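Local coordinates for protein xylulose kinase (Escherichia coli, PDB 2ITM) that phosphorylates D-xylulose to D-xylulose 5-phosphate at the expense of ATP, and acts less efficiently on 1-deoxy-D-xylulose, at residues P326-P331 with R469-R474; Q388-I393 with Q412-R417; W402-A407 with Q453-D458; A428-Q433 with L445-P450. All blocks are in the same frame, centred on the assembly; numbering follows the deposited sequence.

How the interactions relate
Xylulose kinase illustrates how the second half of an FGGY kinase is tied together by loops of different length. Following the chain from the N terminus, interaction 1 opens first, at 326-331, and closes last, when helix 459-479 returns to that strand; the other three lie nested inside its loop. Interaction 2 closes a short beta-alpha-beta unit at 412-417. Interaction 3 opens on the helix of that unit and closes at 453-458, so it crosses interaction 2; the two touch where strands 414-417 and 451-455 pair, their centres about 9 Å apart. Interaction 4, nested within interaction 3, starts after interaction 2 has closed and joins helix 424-436 to the loop before strand 451-455.

Interaction 1 (P326-P331 with R469-R474); sequences PVWFLP and RETFRR
The methyl group of Thr471 lies over one face of the Trp328 indole, with CG2 3.8 Å from the centroid of the six-membered ring and shifted toward its rim. Its closest approach is to the outer corner, where CG2 sits 3.4 Å from Trp328 CH2. CB of Pro326, two residues earlier in the chain, covers the opposite face, so the indole is sandwiched between aliphatic carbons. Thr471 can offer its methyl because CG2 stands anti to its own backbone N, while OG1 turns back along the helix to bond the carbonyl of Pro467. One residue on, Phe472 has CG anti to the backbone N (chi1 172°), and its ring reaches the middle of the strand. There Leu330 CD2 packs 3.6 Å from Phe472 CD1, the two side chains sliding past each other in opposite directions. In the plane of the same ring, Phe329 O lies 3.8 Å and Pro331 CD 4.0 Å from Phe472 CE1. The contact lays helix 459-479 across strand 328-333, which pairs with strand 345-353 in a two-stranded antiparallel sheet of the FGGY C-terminal domain; the local axes cross at -55°. Tyr371 of helix 358-381 also meets the Phe472 ring. Attraction here rests on dispersion and a CH-pi contact, perhaps with a small electrostatic gain where a carbonyl oxygen faces the C-H rim of Phe472.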
# COMPACT_ATOMS: atom_id res chain seq x y z
N PRO A 326 9.47 -12.19 -7.02
CA PRO A 326 8.71 -11.13 -7.71
C PRO A 326 7.96 -10.28 -6.71
O PRO A 326 7.40 -10.80 -5.77
CB PRO A 326 7.74 -11.92 -8.58
CG PRO A 326 8.36 -13.24 -8.72
CD PRO A 326 9.03 -13.53 -7.44
N VAL A 327 8.00 -8.97 -6.92
CA VAL A 327 6.95 -8.06 -6.50
C VAL A 327 5.87 -8.06 -7.55
O VAL A 327 6.16 -8.10 -8.73
CB VAL A 327 7.48 -6.63 -6.40
CG1 VAL A 327 6.47 -5.75 -5.77
CG2 VAL A 327 8.75 -6.60 -5.63
N TRP A 328 4.62 -7.99 -7.11
CA TRP A 328 3.50 -7.89 -8.02
C TRP A 328 2.82 -6.52 -7.94
O TRP A 328 2.34 -6.13 -6.89
CB TRP A 328 2.51 -9.02 -7.78
CG TRP A 328 3.13 -10.37 -7.87
CD1 TRP A 328 3.73 -11.05 -6.87
CD2 TRP A 328 3.24 -11.18 -9.04
NE1 TRP A 328 4.20 -12.25 -7.33
CE2 TRP A 328 3.91 -12.35 -8.66
CE3 TRP A 328 2.83 -11.05 -10.36
CZ2 TRP A 328 4.19 -13.37 -9.56
CZ3 TRP A 328 3.11 -12.05 -11.25
CH2 TRP A 328 3.78 -13.20 -10.85
N PHE A 329 2.80 -5.82 -9.05
CA PHE A 329 2.04 -4.58 -9.16
C PHE A 329 0.71 -4.81 -9.85
O PHE A 329 0.67 -5.26 -10.98
CB PHE A 329 2.86 -3.51 -9.89
CG PHE A 329 2.16 -2.19 -10.04
CD1 PHE A 329 1.93 -1.39 -8.94
CD2 PHE A 329 1.77 -1.73 -11.27
CE1 PHE A 329 1.32 -0.18 -9.08
CE2 PHE A 329 1.14 -0.53 -11.41
CZ PHE A 329 0.92 0.24 -10.31
N LEU A 330 -0.37 -4.51 -9.15
CA LEU A 330 -1.69 -4.67 -9.73
C LEU A 330 -2.39 -3.33 -9.94
O LEU A 330 -2.87 -2.72 -9.00
CB LEU A 330 -2.53 -5.65 -8.91
CG LEU A 330 -1.87 -6.94 -8.44
CD1 LEU A 330 -2.52 -7.50 -7.24
CD2 LEU A 330 -1.80 -7.97 -9.51
N PRO A 331 -2.42 -2.88 -11.18
CA PRO A 331 -3.04 -1.61 -11.51
C PRO A 331 -4.49 -1.80 -11.87
O PRO A 331 -4.83 -2.60 -12.73
CB PRO A 331 -2.25 -1.14 -12.69
CG PRO A 331 -1.82 -2.38 -13.37
CD PRO A 331 -1.90 -3.52 -12.38
N ARG A 469 1.55 -14.13 -16.16
CA ARG A 469 0.25 -13.61 -16.58
C ARG A 469 -0.88 -14.34 -15.86
O ARG A 469 -1.81 -13.72 -15.38
CB ARG A 469 0.08 -13.78 -18.10
CG ARG A 469 0.57 -12.61 -18.94
CD ARG A 469 0.82 -12.94 -20.39
NE ARG A 469 -0.30 -12.67 -21.28
CZ ARG A 469 -1.28 -11.85 -21.01
NH1 ARG A 469 -1.29 -11.19 -19.88
NH2 ARG A 469 -2.26 -11.68 -21.88
N GLU A 470 -0.77 -15.66 -15.80
CA GLU A 470 -1.68 -16.50 -15.06
C GLU A 470 -1.72 -16.12 -13.60
O GLU A 470 -2.76 -16.02 -13.00
CB GLU A 470 -1.22 -17.94 -15.19
CG GLU A 470 -2.21 -19.00 -14.80
CD GLU A 470 -1.64 -20.39 -15.01
OE1 GLU A 470 -1.02 -20.62 -16.07
OE2 GLU A 470 -1.80 -21.23 -14.12
N THR A 471 -0.55 -15.89 -13.03
CA THR A 471 -0.46 -15.53 -11.64
C THR A 471 -1.05 -14.14 -11.38
O THR A 471 -1.85 -13.96 -10.47
CB THR A 471 0.99 -15.63 -11.15
OG1 THR A 471 1.34 -17.01 -10.99
CG2 THR A 471 1.11 -15.09 -9.76
N PHE A 472 -0.65 -13.18 -12.19
CA PHE A 472 -1.27 -11.86 -12.23
C PHE A 472 -2.80 -11.86 -12.26
O PHE A 472 -3.41 -11.23 -11.46
CB PHE A 472 -0.70 -11.03 -13.38
CG PHE A 472 -1.41 -9.73 -13.60
CD1 PHE A 472 -1.02 -8.59 -12.94
CD2 PHE A 472 -2.45 -9.64 -14.49
CE1 PHE A 472 -1.67 -7.41 -13.15
CE2 PHE A 472 -3.10 -8.45 -14.69
CZ PHE A 472 -2.70 -7.34 -14.02
N ARG A 473 -3.38 -12.58 -13.21
CA ARG A 473 -4.80 -12.69 -13.35
C ARG A 473 -5.47 -13.24 -12.10
O ARG A 473 -6.52 -12.79 -11.72
CB ARG A 473 -5.18 -13.54 -14.55
CG ARG A 473 -5.09 -12.81 -15.85
CD ARG A 473 -5.60 -13.56 -17.04
NE ARG A 473 -4.97 -14.85 -17.21
CZ ARG A 473 -4.01 -15.10 -18.08
NH1 ARG A 473 -3.56 -14.15 -18.86
NH2 ARG A 473 -3.51 -16.31 -18.16
N ARG A 474 -4.86 -14.25 -11.50
CA ARG A 474 -5.32 -14.84 -10.25
C ARG A 474 -5.36 -13.81 -9.14
O ARG A 474 -6.37 -13.62 -8.50
CB ARG A 474 -4.39 -15.99 -9.85
CG ARG A 474 -5.01 -17.05 -8.96
CD ARG A 474 -4.08 -17.60 -7.88
NE ARG A 474 -2.73 -17.88 -8.35
CZ ARG A 474 -2.44 -18.57 -9.44
NH1 ARG A 474 -3.41 -19.07 -10.19
NH2 ARG A 474 -1.19 -18.77 -9.77

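Interaction 2 (Q388-I393 with Q412-R417); sequences QSVTLI and QQLDYR
Arg417 is extended from CG to NE, CD and NE both in anti positions (chi2 179°, chi3 174°), while Thr391 holds CG2 anti to its own backbone N and turns OG1 to the arginine. NE donates to Thr391 OG1 over 3.1 Å, with the oxygen in the guanidinium plane and the two side chains crossing at about a right angle. Beneath this pair the strands run parallel in register. Asp415 spans both neighbours of Thr391: its N bonds Val390 O at 3.0 Å, and its O accepts from Leu392 N at 2.9 Å. Val390 N to Gln413 O, 3.0 Å, continues the pattern toward the start of the strands, whereas Arg417 N to Leu392 O, at 3.5 Å, is weak. This is the pairing expected of a beta-alpha-beta crossover, with helix 400-410 as the connection. The helix covers the face carrying Val390, Leu392, Leu414 and Tyr416, where Leu392 CD2 packs 3.9 Å from Leu414 CB. Near the start of the two segments a water accepts from Gln413 N and gives a weak bond to Gln388 O. The Ser389 OG to Gln413 OE1 separation, 2.5 Å, is too short to trust. On the Thr391 face, Ser454 OG partners Asp415 OD1 at a doubtfully short separation. Polar chemistry thus joins the strands through Thr391 and Arg417 beside Asp415, while Leu392 and Leu414 pack on the helix side.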
# COMPACT_ATOMS: atom_id res chain seq x y z
N GLN A 388 -3.09 -8.44 -37.47
CA GLN A 388 -1.76 -8.83 -37.92
C GLN A 388 -0.69 -8.12 -37.13
O GLN A 388 0.36 -8.66 -36.84
CB GLN A 388 -1.58 -8.46 -39.38
CG GLN A 388 -2.71 -8.84 -40.30
CD GLN A 388 -2.48 -8.32 -41.70
OE1 GLN A 388 -1.36 -8.32 -42.19
NE2 GLN A 388 -3.53 -7.88 -42.35
N SER A 389 -0.98 -6.87 -36.81
CA SER A 389 -0.13 -6.09 -35.94
C SER A 389 -0.98 -5.15 -35.13
O SER A 389 -2.13 -4.93 -35.44
CB SER A 389 0.90 -5.32 -36.76
OG SER A 389 2.21 -5.69 -36.41
N VAL A 390 -0.39 -4.60 -34.09
CA VAL A 390 -1.00 -3.53 -33.35
C VAL A 390 -0.15 -2.28 -33.44
O VAL A 390 0.99 -2.27 -33.04
CB VAL A 390 -1.23 -3.93 -31.89
CG1 VAL A 390 -1.59 -2.74 -31.06
CG2 VAL A 390 -2.29 -4.98 -31.80
N THR A 391 -0.74 -1.24 -33.99
CA THR A 391 -0.15 0.06 -33.95
C THR A 391 -0.02 0.62 -32.56
O THR A 391 -0.98 0.63 -31.81
CB THR A 391 -0.88 1.03 -34.88
OG1 THR A 391 -0.28 0.98 -36.17
CG2 THR A 391 -0.61 2.44 -34.46
N LEU A 392 1.16 1.08 -32.23
CA LEU A 392 1.48 1.48 -30.89
C LEU A 392 1.94 2.93 -30.90
O LEU A 392 2.95 3.25 -31.47
CB LEU A 392 2.55 0.56 -30.33
CG LEU A 392 2.94 0.63 -28.86
CD1 LEU A 392 1.77 0.47 -27.93
CD2 LEU A 392 3.98 -0.38 -28.58
N ILE A 393 1.17 3.79 -30.27
CA ILE A 393 1.48 5.21 -30.22
C ILE A 393 1.23 5.80 -28.85
O ILE A 393 0.65 5.15 -27.98
CB ILE A 393 0.68 5.97 -31.28
CG1 ILE A 393 -0.81 5.73 -31.10
CG2 ILE A 393 1.12 5.57 -32.67
CD1 ILE A 393 -1.62 6.85 -31.48
N GLN A 412 2.16 -10.35 -29.20
CA GLN A 412 1.64 -9.50 -30.26
C GLN A 412 2.76 -8.70 -30.89
O GLN A 412 3.59 -8.14 -30.20
CB GLN A 412 0.61 -8.56 -29.68
CG GLN A 412 -0.48 -8.20 -30.62
CD GLN A 412 -1.42 -9.34 -30.86
OE1 GLN A 412 -1.70 -10.12 -29.96
NE2 GLN A 412 -1.93 -9.43 -32.10
N GLN A 413 2.78 -8.66 -32.21
CA GLN A 413 3.67 -7.75 -32.93
C GLN A 413 3.25 -6.29 -32.75
O GLN A 413 2.16 -5.89 -33.13
CB GLN A 413 3.73 -8.11 -34.40
CG GLN A 413 4.52 -7.11 -35.24
CD GLN A 413 4.55 -7.46 -36.71
OE1 GLN A 413 4.15 -6.66 -37.55
NE2 GLN A 413 5.03 -8.63 -37.02
N LEU A 414 4.14 -5.49 -32.19
CA LEU A 414 3.81 -4.08 -31.95
C LEU A 414 4.59 -3.13 -32.86
O LEU A 414 5.81 -3.02 -32.76
CB LEU A 414 4.02 -3.74 -30.47
CG LEU A 414 3.40 -4.70 -29.46
CD1 LEU A 414 3.74 -4.32 -28.07
CD2 LEU A 414 1.94 -4.78 -29.67
N ASP A 415 3.86 -2.46 -33.73
CA ASP A 415 4.42 -1.50 -34.68
C ASP A 415 4.48 -0.09 -34.07
O ASP A 415 3.44 0.59 -33.92
CB ASP A 415 3.55 -1.40 -35.93
CG ASP A 415 3.57 -2.67 -36.76
OD1 ASP A 415 4.60 -3.36 -36.79
OD2 ASP A 415 2.55 -2.97 -37.40
N TYR A 416 5.68 0.35 -33.74
CA TYR A 416 5.87 1.69 -33.22
C TYR A 416 5.89 2.73 -34.34
O TYR A 416 6.63 2.61 -35.30
CB TYR A 416 7.14 1.79 -32.41
CG TYR A 416 7.32 3.10 -31.71
CD1 TYR A 416 6.29 3.69 -31.01
CD2 TYR A 416 8.53 3.76 -31.76
CE1 TYR A 416 6.46 4.88 -30.37
CE2 TYR A 416 8.70 4.96 -31.12
CZ TYR A 416 7.67 5.51 -30.43
OH TYR A 416 7.85 6.71 -29.79
N ARG A 417 5.05 3.74 -34.19
CA ARG A 417 5.03 4.85 -35.12
C ARG A 417 5.06 6.17 -34.37
O ARG A 417 4.71 6.23 -33.20
CB ARG A 417 3.79 4.75 -35.99
CG ARG A 417 3.50 3.38 -36.54
CD ARG A 417 2.25 3.32 -37.37
NE ARG A 417 2.05 2.03 -38.01
CZ ARG A 417 2.56 1.68 -39.18
NH1 ARG A 417 3.30 2.53 -39.86
NH2 ARG A 417 2.32 0.49 -39.67
O HOH W 1 0.23 -8.98 -33.84

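Interaction 3 (W402-A407 with Q453-D458); sequences WRQMLA and QSHLPD
His455 and Arg403 form the tight part of this contact. CB of Arg403 sits over one face of the imidazole, 3.8 Å from the ring centroid, and the chain bends at chi3 (-58°), which brings NE to His455 NE2 from above the ring plane. NE donates to His455 NE2 over 3.1 Å; it stands 37° out of the imidazole plane, and the guanidinium and ring planes are 66° apart. The same guanidinium reaches on to the neighbouring side chain: its NH2 donates to Gln453 OE1 at 3.2 Å, the oxygen lying in the guanidinium plane. NH1 finds the carbonyl of Ala397, and Tyr416 completes the surroundings through a cation-pi contact. The Gln404 side chain, bent at chi2, lies at the ND1 edge of the imidazole, with NE2 as modelled 2.9 Å from His455 ND1. Further along the helix, Ala407 CB approaches His455 CB at 4.0 Å, and Pro457 CB lies 3.4 Å from Ala407 O.

The other side is looser. Leu456 points away from the helix toward solvent, and Ser454 points away as well. Asp458 is engaged elsewhere, as the N-cap of helix 459-479 with its carboxylate on Arg461 N. In fold terms, helix 400-410 packs on strand 451-455, an outermost strand of the mixed sheet in the C-terminal domain, paired antiparallel with strand 414-417. Since His455 NE2 accepts from a cationic donor, the imidazole is probably neutral, and the nearby guanidinium would be expected to lower its affinity for a second proton.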
# COMPACT_ATOMS: atom_id res chain seq x y z
N TRP A 402 10.40 -1.16 -23.18
CA TRP A 402 9.09 -1.50 -22.71
C TRP A 402 8.21 -2.02 -23.82
O TRP A 402 7.47 -2.95 -23.65
CB TRP A 402 8.42 -0.34 -22.01
CG TRP A 402 7.18 -0.76 -21.29
CD1 TRP A 402 7.07 -1.77 -20.38
CD2 TRP A 402 5.88 -0.21 -21.43
NE1 TRP A 402 5.77 -1.88 -19.94
CE2 TRP A 402 5.02 -0.93 -20.58
CE3 TRP A 402 5.34 0.82 -22.20
CZ2 TRP A 402 3.68 -0.65 -20.47
CZ3 TRP A 402 4.02 1.09 -22.09
CH2 TRP A 402 3.19 0.36 -21.23
N ARG A 403 8.34 -1.41 -24.99
CA ARG A 403 7.65 -1.85 -26.17
C ARG A 403 7.91 -3.32 -26.44
O ARG A 403 7.01 -4.07 -26.80
CB ARG A 403 8.06 -1.01 -27.38
CG ARG A 403 7.47 0.40 -27.44
CD ARG A 403 7.46 1.00 -28.82
NE ARG A 403 8.80 1.05 -29.37
CZ ARG A 403 9.69 2.00 -29.13
NH1 ARG A 403 9.39 3.00 -28.34
NH2 ARG A 403 10.88 1.94 -29.69
N GLN A 404 9.16 -3.73 -26.27
CA GLN A 404 9.54 -5.11 -26.46
C GLN A 404 9.00 -6.01 -25.37
O GLN A 404 8.54 -7.10 -25.65
CB GLN A 404 11.05 -5.25 -26.49
CG GLN A 404 11.49 -6.65 -26.80
CD GLN A 404 11.11 -7.06 -28.19
OE1 GLN A 404 10.59 -8.14 -28.40
NE2 GLN A 404 11.37 -6.18 -29.15
N MET A 405 9.09 -5.55 -24.14
CA MET A 405 8.49 -6.24 -23.03
C MET A 405 7.03 -6.46 -23.30
O MET A 405 6.50 -7.53 -23.04
CB MET A 405 8.67 -5.47 -21.73
CG MET A 405 7.93 -6.10 -20.56
SD MET A 405 8.03 -5.21 -19.02
CE MET A 405 9.71 -5.51 -18.62
N LEU A 406 6.36 -5.44 -23.83
CA LEU A 406 4.95 -5.54 -24.18
C LEU A 406 4.69 -6.58 -25.24
O LEU A 406 3.68 -7.26 -25.22
CB LEU A 406 4.42 -4.20 -24.67
CG LEU A 406 3.53 -3.38 -23.76
CD1 LEU A 406 4.10 -3.33 -22.39
CD2 LEU A 406 3.34 -2.00 -24.31
N ALA A 407 5.61 -6.69 -26.18
CA ALA A 407 5.52 -7.69 -27.21
C ALA A 407 5.78 -9.09 -26.69
O ALA A 407 5.11 -10.04 -27.07
CB ALA A 407 6.46 -7.35 -28.32
N GLN A 453 9.63 1.32 -35.72
CA GLN A 453 10.22 0.05 -35.32
C GLN A 453 9.14 -0.99 -35.07
O GLN A 453 8.13 -0.70 -34.46
CB GLN A 453 11.08 0.21 -34.06
CG GLN A 453 11.73 -1.09 -33.57
CD GLN A 453 12.57 -0.93 -32.32
OE1 GLN A 453 12.50 0.08 -31.65
NE2 GLN A 453 13.36 -1.94 -32.02
N SER A 454 9.38 -2.20 -35.55
CA SER A 454 8.44 -3.29 -35.37
C SER A 454 8.97 -4.34 -34.38
O SER A 454 10.05 -4.88 -34.56
CB SER A 454 8.14 -3.95 -36.71
OG SER A 454 6.93 -3.49 -37.24
N HIS A 455 8.19 -4.61 -33.34
CA HIS A 455 8.61 -5.49 -32.27
C HIS A 455 7.96 -6.85 -32.37
O HIS A 455 6.76 -6.97 -32.21
CB HIS A 455 8.31 -4.88 -30.93
CG HIS A 455 9.08 -3.63 -30.65
ND1 HIS A 455 10.24 -3.64 -29.92
CD2 HIS A 455 8.85 -2.35 -30.99
CE1 HIS A 455 10.70 -2.41 -29.82
NE2 HIS A 455 9.88 -1.61 -30.47
N LEU A 456 8.76 -7.87 -32.64
CA LEU A 456 8.26 -9.23 -32.58
C LEU A 456 8.50 -9.87 -31.24
O LEU A 456 9.53 -9.69 -30.63
CB LEU A 456 8.83 -10.08 -33.71
CG LEU A 456 8.00 -10.10 -34.98
CD1 LEU A 456 8.91 -10.12 -36.16
CD2 LEU A 456 7.06 -11.28 -35.01
N PRO A 457 7.50 -10.60 -30.78
CA PRO A 457 7.61 -11.35 -29.53
C PRO A 457 8.79 -12.31 -29.56
O PRO A 457 8.92 -13.08 -30.49
CB PRO A 457 6.29 -12.13 -29.47
CG PRO A 457 5.52 -11.72 -30.66
CD PRO A 457 6.44 -11.12 -31.64
N ASP A 458 9.63 -12.24 -28.54
CA ASP A 458 10.63 -13.26 -28.32
C ASP A 458 10.04 -14.53 -27.74
O ASP A 458 9.38 -14.49 -26.72
CB ASP A 458 11.77 -12.74 -27.45
CG ASP A 458 12.84 -13.77 -27.24
OD1 ASP A 458 12.85 -14.40 -26.19
OD2 ASP A 458 13.72 -14.00 -28.07

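Interaction 4 (A428-Q433 with L445-P450); sequences AARLAQ and LLPQLP
Arg430 passes its CB and CG by Leu446 CD2, CB lying 3.4 Å and CG 3.5 Å from that methyl, as the two side chains slide past each other in opposite directions. Its next carbon, CD, lies 3.4 Å from Leu445 O. At the far end NH1 comes within 3.3 Å of Pro447 CD; the contact buries this nitrogen, and it has no polar partner in the model. The bend at chi2 (-23°), close to eclipsed, is a strained torsion and sets CD against the carbonyl oxygen of Leu445. One helical turn later, Gln433 crosses Leu445 obliquely, with NE2 3.7 Å from Leu445 CD2.

The backbone changes course here. Short helix 442-445 ends and Leu446 is the first residue to leave helical geometry, beginning the loop that leads into strand 451-455, the last strand of the large mixed sheet in this actin-like ATPase fold. Helix 424-436 therefore meets the loop at the point where the chain turns from helix toward strand.

Beyond this first shell, Leu17 of strand 11-17 touches both Arg430 and Gln433. Val239 of helix 233-241 meets Arg430 and Leu446 alike, and Val244, in the loop after that helix, packs on Leu446 as well. Farther along the loop, Leu449 rests on Val241, and its carbonyl takes a weak hydrogen bond from Arg417 NH1.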
# COMPACT_ATOMS: atom_id res chain seq x y z
N ALA A 428 -10.38 14.44 -38.25
CA ALA A 428 -11.34 15.42 -38.72
C ALA A 428 -10.95 16.06 -40.05
O ALA A 428 -11.73 16.13 -40.97
CB ALA A 428 -11.58 16.48 -37.66
N ALA A 429 -9.71 16.53 -40.14
CA ALA A 429 -9.23 17.13 -41.36
C ALA A 429 -9.16 16.10 -42.48
O ALA A 429 -9.51 16.38 -43.60
CB ALA A 429 -7.90 17.77 -41.15
N ARG A 430 -8.72 14.90 -42.13
CA ARG A 430 -8.62 13.81 -43.10
C ARG A 430 -9.98 13.58 -43.74
O ARG A 430 -10.09 13.36 -44.93
CB ARG A 430 -8.14 12.53 -42.42
CG ARG A 430 -6.62 12.28 -42.41
CD ARG A 430 -5.91 13.01 -43.52
NE ARG A 430 -4.50 13.29 -43.19
CZ ARG A 430 -3.64 12.38 -42.78
NH1 ARG A 430 -4.03 11.14 -42.62
NH2 ARG A 430 -2.39 12.72 -42.53
N LEU A 431 -11.02 13.65 -42.92
CA LEU A 431 -12.36 13.46 -43.41
C LEU A 431 -12.76 14.54 -44.39
O LEU A 431 -13.38 14.26 -45.39
CB LEU A 431 -13.34 13.32 -42.25
CG LEU A 431 -13.28 12.00 -41.49
CD1 LEU A 431 -13.98 12.10 -40.18
CD2 LEU A 431 -13.88 10.88 -42.32
N ALA A 432 -12.40 15.78 -44.10
CA ALA A 432 -12.66 16.89 -45.00
C ALA A 432 -11.93 16.74 -46.34
O ALA A 432 -12.49 16.99 -47.39
CB ALA A 432 -12.31 18.18 -44.35
N GLN A 433 -10.67 16.33 -46.27
CA GLN A 433 -9.93 15.91 -47.43
C GLN A 433 -10.66 14.94 -48.32
O GLN A 433 -10.72 15.12 -49.51
CB GLN A 433 -8.63 15.27 -47.00
CG GLN A 433 -7.49 16.21 -46.91
CD GLN A 433 -6.18 15.52 -47.01
OE1 GLN A 433 -5.78 14.81 -46.10
NE2 GLN A 433 -5.50 15.71 -48.12
N LEU A 445 -5.36 9.12 -49.23
CA LEU A 445 -5.56 10.30 -48.39
C LEU A 445 -5.41 9.97 -46.91
O LEU A 445 -5.23 10.86 -46.09
CB LEU A 445 -6.92 10.93 -48.66
CG LEU A 445 -7.19 11.48 -50.05
CD1 LEU A 445 -8.65 11.66 -50.23
CD2 LEU A 445 -6.47 12.78 -50.24
N LEU A 446 -5.48 8.67 -46.58
CA LEU A 446 -5.43 8.21 -45.20
C LEU A 446 -4.28 7.25 -44.97
O LEU A 446 -4.49 6.07 -44.77
CB LEU A 446 -6.75 7.54 -44.81
CG LEU A 446 -8.07 8.31 -44.91
CD1 LEU A 446 -9.21 7.42 -44.56
CD2 LEU A 446 -8.07 9.55 -44.06
N PRO A 447 -3.06 7.76 -45.00
CA PRO A 447 -1.87 6.93 -44.87
C PRO A 447 -1.62 6.58 -43.41
O PRO A 447 -2.01 7.32 -42.52
CB PRO A 447 -0.78 7.85 -45.36
CG PRO A 447 -1.21 9.17 -44.92
CD PRO A 447 -2.70 9.18 -44.92
N GLN A 448 -0.99 5.44 -43.18
CA GLN A 448 -0.49 5.12 -41.86
C GLN A 448 0.57 6.12 -41.47
O GLN A 448 1.16 6.75 -42.32
CB GLN A 448 0.09 3.73 -41.86
CG GLN A 448 -0.55 2.84 -40.87
CD GLN A 448 -1.27 1.71 -41.52
OE1 GLN A 448 -2.32 1.90 -42.10
NE2 GLN A 448 -0.69 0.52 -41.45
N LEU A 449 0.81 6.27 -40.17
CA LEU A 449 1.96 7.03 -39.73
C LEU A 449 3.24 6.30 -40.04
O LEU A 449 3.24 5.13 -40.35
CB LEU A 449 1.88 7.36 -38.24
CG LEU A 449 0.60 8.00 -37.74
CD1 LEU A 449 0.36 7.60 -36.31
CD2 LEU A 449 0.63 9.50 -37.87
N PRO A 450 4.35 7.02 -39.95
CA PRO A 450 5.66 6.44 -40.23
C PRO A 450 5.99 5.30 -39.29
O PRO A 450 6.01 5.49 -38.08
CB PRO A 450 6.60 7.61 -40.00
CG PRO A 450 5.72 8.81 -39.79
CD PRO A 450 4.34 8.46 -40.20